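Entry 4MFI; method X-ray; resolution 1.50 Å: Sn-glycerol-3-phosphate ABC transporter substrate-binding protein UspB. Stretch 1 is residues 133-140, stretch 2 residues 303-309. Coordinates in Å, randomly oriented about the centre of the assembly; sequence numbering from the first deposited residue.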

# COMPACT_ATOMS: atom_id res chain seq x y z
N ASP A 133 12.75 -3.45 4.48
CA ASP A 133 13.41 -3.46 3.18
C ASP A 133 12.49 -3.02 2.05
O ASP A 133 12.84 -2.12 1.27
N SER A 134 11.31 -3.64 1.97
CA SER A 134 10.40 -3.34 0.86
C SER A 134 9.89 -1.91 0.96
O SER A 134 9.70 -1.26 -0.07
N LEU A 135 9.67 -1.43 2.18
CA LEU A 135 9.06 -0.11 2.35
C LEU A 135 9.97 1.02 1.89
O LEU A 135 9.51 2.03 1.39
N LEU A 136 11.28 0.85 2.07
CA LEU A 136 12.23 1.82 1.55
C LEU A 136 12.47 1.61 0.05
O LEU A 136 12.58 2.58 -0.71
N ALA A 137 12.53 0.35 -0.37
CA ALA A 137 12.73 0.01 -1.79
C ALA A 137 11.58 0.50 -2.67
O ALA A 137 11.76 0.68 -3.87
N ASP A 138 10.41 0.69 -2.07
CA ASP A 138 9.24 1.22 -2.78
C ASP A 138 9.53 2.55 -3.47
O ASP A 138 8.87 2.89 -4.46
N TYR A 139 10.50 3.31 -2.95
CA TYR A 139 10.79 4.65 -3.48
C TYR A 139 12.09 4.72 -4.25
O TYR A 139 12.61 5.81 -4.51
N GLU A 140 12.62 3.56 -4.62
CA GLU A 140 13.88 3.49 -5.34
C GLU A 140 13.62 3.43 -6.84
O GLU A 140 12.74 2.70 -7.31
N PRO A 303 1.89 -7.23 -1.85
CA PRO A 303 2.43 -5.89 -2.10
C PRO A 303 2.35 -5.03 -0.85
O PRO A 303 1.72 -5.39 0.15
N THR A 304 3.01 -3.88 -0.91
CA THR A 304 2.82 -2.86 0.10
C THR A 304 1.98 -1.74 -0.51
O THR A 304 1.69 -1.75 -1.71
N GLY A 305 1.57 -0.78 0.31
CA GLY A 305 0.75 0.32 -0.14
C GLY A 305 0.89 1.51 0.78
O GLY A 305 1.58 1.45 1.80
N GLY A 306 0.23 2.61 0.43
CA GLY A 306 0.25 3.81 1.25
C GLY A 306 1.15 4.90 0.72
O GLY A 306 1.35 5.02 -0.49
N ALA A 307 1.70 5.71 1.62
CA ALA A 307 2.38 6.95 1.24
C ALA A 307 3.67 7.21 2.00
O ALA A 307 3.84 6.76 3.14
N GLY A 308 4.55 7.98 1.36
CA GLY A 308 5.83 8.34 1.93
C GLY A 308 6.06 9.84 1.94
O GLY A 308 5.27 10.61 1.38
N LEU A 309 7.15 10.26 2.57
CA LEU A 309 7.48 11.67 2.68
C LEU A 309 8.63 12.03 1.74
O LEU A 309 9.68 11.36 1.75

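Two stretches far apart in the chain meet here over a small area, 226 Å² summed over both sides, and the contact has two centres: Thr304 at one end, Gly308 at the other. Pro303 opens stretch 2 with its CB directed away, and it adds nothing to the packing.

Thr304 does the most. Its side chain points toward stretch 1 in the p rotamer (chi1 61°), and its two branches have different neighbours. The hydroxyl donates a hydrogen bond to Asp138, OG1 to OD2 at 2.8 Å, with the acid reaching in as an m rotamer. The methyl packs against the helix residues Ser134 and Leu135: CG2 lies 3.6 Å from OG of Ser134, a p rotamer, and 3.7 Å from CD2 of Leu135. The CA-to-CB bond of Leu135 runs sideways, yet its m,t conformation brings the end of the chain nearer. One beta-branched residue thus makes a hydrogen bond through OG1 and van der Waals contacts through CG2. The OD2 of Asp138 is also hydrogen-bonded elsewhere in the structure.

Gly305 and Gly306 offer no side chains. At Gly306 the backbone angles, phi 104° and psi -150°, by themselves call for glycine, while its carbonyl O accepts a hydrogen bond from a water at 2.8 Å. That water also bonds to OH of Tyr139 at 2.7 Å, linking the tyrosine to the backbone where the chain turns its corner.

Ala307 points its CB away, so its backbone makes the contact: its C lies 3.3 Å from Tyr139 OH. Tyr139, an m rotamer pointing toward stretch 2, lies obliquely against the Ala307–Gly308 backbone. Its OH is 3.2 Å from Gly308 N, but the angle is too poor for a hydrogen bond. An ideal CB on Gly308 would sit 2.5 Å from Tyr139 CZ, a clash; the ring occupies the space glycine leaves open. Leu309 turns away.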

# COMPACT_ATOMS: atom_id res chain seq x y z
CB ASP A 133 14.00 -4.84 2.85
CG ASP A 133 15.23 -5.17 3.67
OD1 ASP A 133 15.78 -4.27 4.32
OD2 ASP A 133 15.66 -6.35 3.64
CB SER A 134 9.22 -4.32 0.82
OG SER A 134 8.40 -4.17 1.96
CB LEU A 135 8.60 0.11 3.80
CG LEU A 135 7.52 -0.84 4.31
CD1 LEU A 135 7.11 -0.48 5.74
CD2 LEU A 135 6.30 -0.85 3.39
CB LEU A 136 13.54 1.77 2.33
CG LEU A 136 14.57 2.82 1.90
CD1 LEU A 136 14.02 4.23 2.07
CD2 LEU A 136 15.85 2.66 2.70
CB ALA A 137 12.91 -1.49 -1.96
CB ASP A 138 8.08 1.45 -1.82
CG ASP A 138 7.40 0.17 -1.37
OD1 ASP A 138 7.35 -0.81 -2.15
OD2 ASP A 138 6.90 0.16 -0.23
CB TYR A 139 10.79 5.70 -2.36
CG TYR A 139 9.54 5.61 -1.52
CD1 TYR A 139 8.31 6.03 -2.01
CD2 TYR A 139 9.58 5.07 -0.24
CE1 TYR A 139 7.16 5.93 -1.24
CE2 TYR A 139 8.44 4.97 0.53
CZ TYR A 139 7.23 5.40 0.03
OH TYR A 139 6.10 5.28 0.81
CB GLU A 140 14.69 2.27 -4.89
CG GLU A 140 16.06 2.16 -5.53
CD GLU A 140 16.11 1.13 -6.65
OE1 GLU A 140 16.92 1.29 -7.59
OE2 GLU A 140 15.34 0.14 -6.58
CB PRO A 303 1.47 -5.32 -3.15
CG PRO A 303 0.16 -5.94 -2.76
CD PRO A 303 0.50 -7.35 -2.33
CB THR A 304 4.15 -2.30 0.55
OG1 THR A 304 4.78 -1.71 -0.58
CG2 THR A 304 5.03 -3.41 1.11
CB ALA A 307 1.43 8.13 1.40
CB LEU A 309 7.87 12.01 4.12
CG LEU A 309 6.81 11.76 5.19
CD1 LEU A 309 7.34 12.09 6.58
CD2 LEU A 309 5.55 12.56 4.88
O HOH W 1 4.13 4.91 -0.96